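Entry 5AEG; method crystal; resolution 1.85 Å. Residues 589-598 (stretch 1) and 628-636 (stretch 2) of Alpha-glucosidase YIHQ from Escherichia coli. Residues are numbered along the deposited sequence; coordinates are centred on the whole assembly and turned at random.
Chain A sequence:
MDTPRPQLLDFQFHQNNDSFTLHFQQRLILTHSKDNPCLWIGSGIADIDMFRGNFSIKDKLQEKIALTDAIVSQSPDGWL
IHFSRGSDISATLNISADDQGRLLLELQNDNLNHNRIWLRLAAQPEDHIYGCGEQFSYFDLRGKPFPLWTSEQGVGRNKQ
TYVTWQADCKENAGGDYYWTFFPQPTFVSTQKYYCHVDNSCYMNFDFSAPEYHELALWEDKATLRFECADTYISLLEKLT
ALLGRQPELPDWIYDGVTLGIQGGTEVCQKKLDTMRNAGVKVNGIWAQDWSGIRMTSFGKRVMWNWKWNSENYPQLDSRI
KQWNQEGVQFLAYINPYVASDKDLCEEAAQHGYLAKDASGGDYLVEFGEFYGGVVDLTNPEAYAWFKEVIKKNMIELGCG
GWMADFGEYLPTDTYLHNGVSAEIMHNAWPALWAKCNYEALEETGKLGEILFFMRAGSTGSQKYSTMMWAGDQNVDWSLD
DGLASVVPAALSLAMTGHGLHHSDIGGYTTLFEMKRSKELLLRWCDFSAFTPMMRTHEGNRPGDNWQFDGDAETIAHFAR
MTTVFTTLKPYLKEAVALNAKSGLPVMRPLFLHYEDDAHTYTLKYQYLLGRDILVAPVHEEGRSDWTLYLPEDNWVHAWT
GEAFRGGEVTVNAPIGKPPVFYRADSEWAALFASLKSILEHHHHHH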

# COMPACT_ATOMS: atom_id res chain seq x y z
N PRO A 589 6.49 13.41 -2.00
CA PRO A 589 7.79 13.60 -1.43
C PRO A 589 8.24 15.04 -1.77
O PRO A 589 7.92 15.48 -2.87
CB PRO A 589 8.65 12.56 -2.17
CG PRO A 589 7.68 11.53 -2.64
CD PRO A 589 6.46 12.30 -2.97
N LEU A 590 8.87 15.74 -0.85
CA LEU A 590 9.25 17.18 -1.10
C LEU A 590 10.19 17.32 -2.35
O LEU A 590 10.14 18.34 -3.06
CB LEU A 590 9.90 17.78 0.06
CG LEU A 590 8.97 18.52 1.06
CD1 LEU A 590 7.96 17.62 1.79
CD2 LEU A 590 9.76 19.30 2.06
N PHE A 591 10.96 16.27 -2.64
CA PHE A 591 11.93 16.33 -3.74
C PHE A 591 11.24 16.27 -5.08
O PHE A 591 11.87 16.60 -6.04
CB PHE A 591 13.07 15.33 -3.56
CG PHE A 591 12.64 13.89 -3.50
CD1 PHE A 591 12.22 13.23 -4.62
CD2 PHE A 591 12.65 13.25 -2.32
CE1 PHE A 591 11.86 11.88 -4.55
CE2 PHE A 591 12.25 11.92 -2.22
CZ PHE A 591 11.89 11.23 -3.34
N LEU A 592 9.94 15.96 -5.18
CA LEU A 592 9.25 16.10 -6.43
C LEU A 592 9.24 17.58 -6.91
O LEU A 592 9.20 17.83 -8.15
CB LEU A 592 7.83 15.64 -6.43
CG LEU A 592 7.51 14.15 -6.20
CD1 LEU A 592 6.08 13.83 -6.54
CD2 LEU A 592 8.49 13.26 -6.88
N HIS A 593 9.22 18.50 -5.95
CA HIS A 593 9.13 19.95 -6.28
C HIS A 593 10.32 20.75 -5.88
O HIS A 593 10.37 21.91 -6.25
CB HIS A 593 7.84 20.56 -5.74
CG HIS A 593 6.64 19.98 -6.32
ND1 HIS A 593 6.35 20.04 -7.68
CD2 HIS A 593 5.64 19.24 -5.75
CE1 HIS A 593 5.22 19.40 -7.92
NE2 HIS A 593 4.76 18.92 -6.76
N TYR A 594 11.25 20.21 -5.07
CA TYR A 594 12.44 20.89 -4.53
C TYR A 594 13.62 19.96 -4.84
O TYR A 594 14.37 19.60 -4.00
CB TYR A 594 12.31 21.23 -2.99
CG TYR A 594 11.12 22.14 -2.79
CD1 TYR A 594 11.27 23.54 -2.92
CD2 TYR A 594 9.84 21.63 -2.60
CE1 TYR A 594 10.14 24.39 -2.89
CE2 TYR A 594 8.71 22.48 -2.50
CZ TYR A 594 8.87 23.86 -2.59
OH TYR A 594 7.80 24.72 -2.61
N GLU A 595 13.79 19.61 -6.12
CA GLU A 595 14.79 18.61 -6.54
C GLU A 595 16.19 18.93 -6.20
O GLU A 595 16.97 18.02 -5.92
CB GLU A 595 14.73 18.36 -8.06
CG GLU A 595 13.60 17.49 -8.52
CD GLU A 595 13.79 16.99 -9.95
OE1 GLU A 595 14.89 17.25 -10.53
OE2 GLU A 595 12.90 16.28 -10.47
N ASP A 596 16.52 20.24 -6.13
CA ASP A 596 17.88 20.67 -5.89
C ASP A 596 18.20 20.72 -4.42
O ASP A 596 19.30 21.03 -4.07
CB ASP A 596 18.14 22.04 -6.58
CG ASP A 596 17.12 23.13 -6.14
OD1 ASP A 596 15.95 22.81 -5.63
OD2 ASP A 596 17.47 24.31 -6.37
N ASP A 597 17.22 20.47 -3.52
CA ASP A 597 17.45 20.54 -2.09
C ASP A 597 17.82 19.16 -1.54
O ASP A 597 16.94 18.25 -1.44
CB ASP A 597 16.23 21.14 -1.37
CG ASP A 597 16.42 21.35 0.09
OD1 ASP A 597 17.20 20.61 0.72
OD2 ASP A 597 15.74 22.24 0.69
N ALA A 598 19.11 19.00 -1.20
CA ALA A 598 19.65 17.68 -0.74
C ALA A 598 18.96 17.12 0.52
O ALA A 598 18.76 15.91 0.64
CB ALA A 598 21.15 17.77 -0.51
N LEU A 628 10.20 20.76 12.01
CA LEU A 628 10.09 20.21 10.69
C LEU A 628 11.01 21.05 9.81
O LEU A 628 11.63 22.02 10.30
CB LEU A 628 8.67 20.33 10.18
CG LEU A 628 8.16 21.75 10.14
CD1 LEU A 628 7.55 22.00 8.78
CD2 LEU A 628 7.16 22.02 11.27
N TYR A 629 11.04 20.68 8.54
CA TYR A 629 11.91 21.29 7.56
C TYR A 629 11.11 22.00 6.51
O TYR A 629 10.26 21.40 5.86
CB TYR A 629 12.88 20.22 6.93
CG TYR A 629 13.78 20.86 5.91
CD1 TYR A 629 14.86 21.70 6.33
CD2 TYR A 629 13.53 20.73 4.57
CE1 TYR A 629 15.73 22.29 5.36
CE2 TYR A 629 14.38 21.35 3.61
CZ TYR A 629 15.45 22.17 4.04
OH TYR A 629 16.24 22.77 3.03
N LEU A 630 11.44 23.27 6.22
CA LEU A 630 10.89 23.92 5.06
C LEU A 630 11.95 24.11 3.97
O LEU A 630 13.05 24.63 4.27
CB LEU A 630 10.34 25.31 5.46
CG LEU A 630 9.21 25.35 6.50
CD1 LEU A 630 8.82 26.82 6.88
CD2 LEU A 630 7.99 24.66 5.98
N PRO A 631 11.66 23.64 2.75
CA PRO A 631 12.58 23.93 1.67
C PRO A 631 12.43 25.48 1.31
O PRO A 631 11.53 26.20 1.87
CB PRO A 631 12.10 23.09 0.53
CG PRO A 631 10.58 23.09 0.72
CD PRO A 631 10.37 23.18 2.22
N GLU A 632 13.33 25.97 0.49
CA GLU A 632 13.35 27.41 0.19
C GLU A 632 12.16 27.85 -0.63
O GLU A 632 11.97 27.45 -1.78
CB GLU A 632 14.70 27.81 -0.53
CG GLU A 632 14.98 29.34 -0.43
CD GLU A 632 15.02 29.85 1.02
OE1 GLU A 632 16.04 29.66 1.79
OE2 GLU A 632 14.00 30.47 1.44
N ASP A 633 11.28 28.62 0.01
CA ASP A 633 10.08 29.08 -0.62
C ASP A 633 9.53 30.09 0.36
O ASP A 633 10.02 30.24 1.45
CB ASP A 633 9.03 27.97 -0.95
CG ASP A 633 8.30 28.20 -2.22
OD1 ASP A 633 7.97 29.36 -2.48
OD2 ASP A 633 7.94 27.25 -2.99
N ASN A 634 8.52 30.77 -0.09
CA ASN A 634 7.77 31.67 0.82
C ASN A 634 6.54 30.93 1.40
O ASN A 634 5.56 30.77 0.71
CB ASN A 634 7.42 32.95 0.10
CG ASN A 634 8.73 33.82 -0.11
OD1 ASN A 634 9.59 34.05 0.85
ND2 ASN A 634 8.97 34.14 -1.31
N TRP A 635 6.69 30.55 2.65
CA TRP A 635 5.72 29.68 3.36
C TRP A 635 4.89 30.53 4.28
O TRP A 635 5.37 31.52 4.83
CB TRP A 635 6.48 28.60 4.13
CG TRP A 635 7.10 27.60 3.24
CD1 TRP A 635 8.43 27.51 2.98
CD2 TRP A 635 6.46 26.61 2.41
NE1 TRP A 635 8.65 26.49 2.15
CE2 TRP A 635 7.46 25.97 1.72
CE3 TRP A 635 5.14 26.22 2.21
CZ2 TRP A 635 7.21 24.95 0.86
CZ3 TRP A 635 4.89 25.18 1.38
CH2 TRP A 635 5.91 24.56 0.70
N VAL A 636 3.61 30.18 4.40
CA VAL A 636 2.71 30.80 5.35
C VAL A 636 2.09 29.74 6.24
O VAL A 636 1.52 28.77 5.70
CB VAL A 636 1.56 31.49 4.57
CG1 VAL A 636 0.67 32.22 5.56
CG2 VAL A 636 2.14 32.46 3.58
O HOH W 1 15.25 24.47 -0.86

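A small, side-chain-mediated contact joins a loop and its turn to the end of a strand and the residues that follow it: a proline packs on a tyrosine ring, and two tyrosine-to-aspartate hydrogen bonds, one donated from each stretch, flank it. The two stretches bury 343 Å² between them, both sides summed, and no backbone-to-backbone hydrogen bond crosses the interface. P631, which follows strand 628-630, lies at the centre. Its CG sits 3.5 Å from the centroid of the Y594 ring and only 4° off the ring normal, so a C-H group meets the aromatic face almost squarely in a CH-pi contact; P631 CB comes within 3.6 Å of Y594 CD1. L590 adds apolar packing to the same proline, with L590 CD2 3.9 Å from P631 CD.

The Y594 side chain, in the m rotamer, reaches past the proline, and its hydroxyl donates to D633: Y594 OH lies 2.6 Å from D633 OD2, which approaches near the ring plane, as suits a phenol hydrogen bond. W635 closes in on the same end of the tyrosine, its CZ2 4.0 Å from Y594 CZ. The indole is tethered within its own stretch, W635 NE1 donating to P631 O at 2.9 Å, so the proline and tryptophan that touch Y594 are linked to each other.

The second polar link runs the other way. Y629 OH donates to D597 OD2 across a very short 2.5 Å, with the carboxylate oxygen at the tyrosine's ring edge. Y594 and D597 are the first and last residues of a type I turn, with D597 N 3.0 Å from Y594 O, and the CA-to-CB bonds of both point toward stretch 2. D597 OD2 also accepts from water 1 at 2.8 Å, and that water accepts from E632 N at 2.8 Å, bridging the 4.4 Å between D597 OD2 and E632 N, too wide for a direct bond.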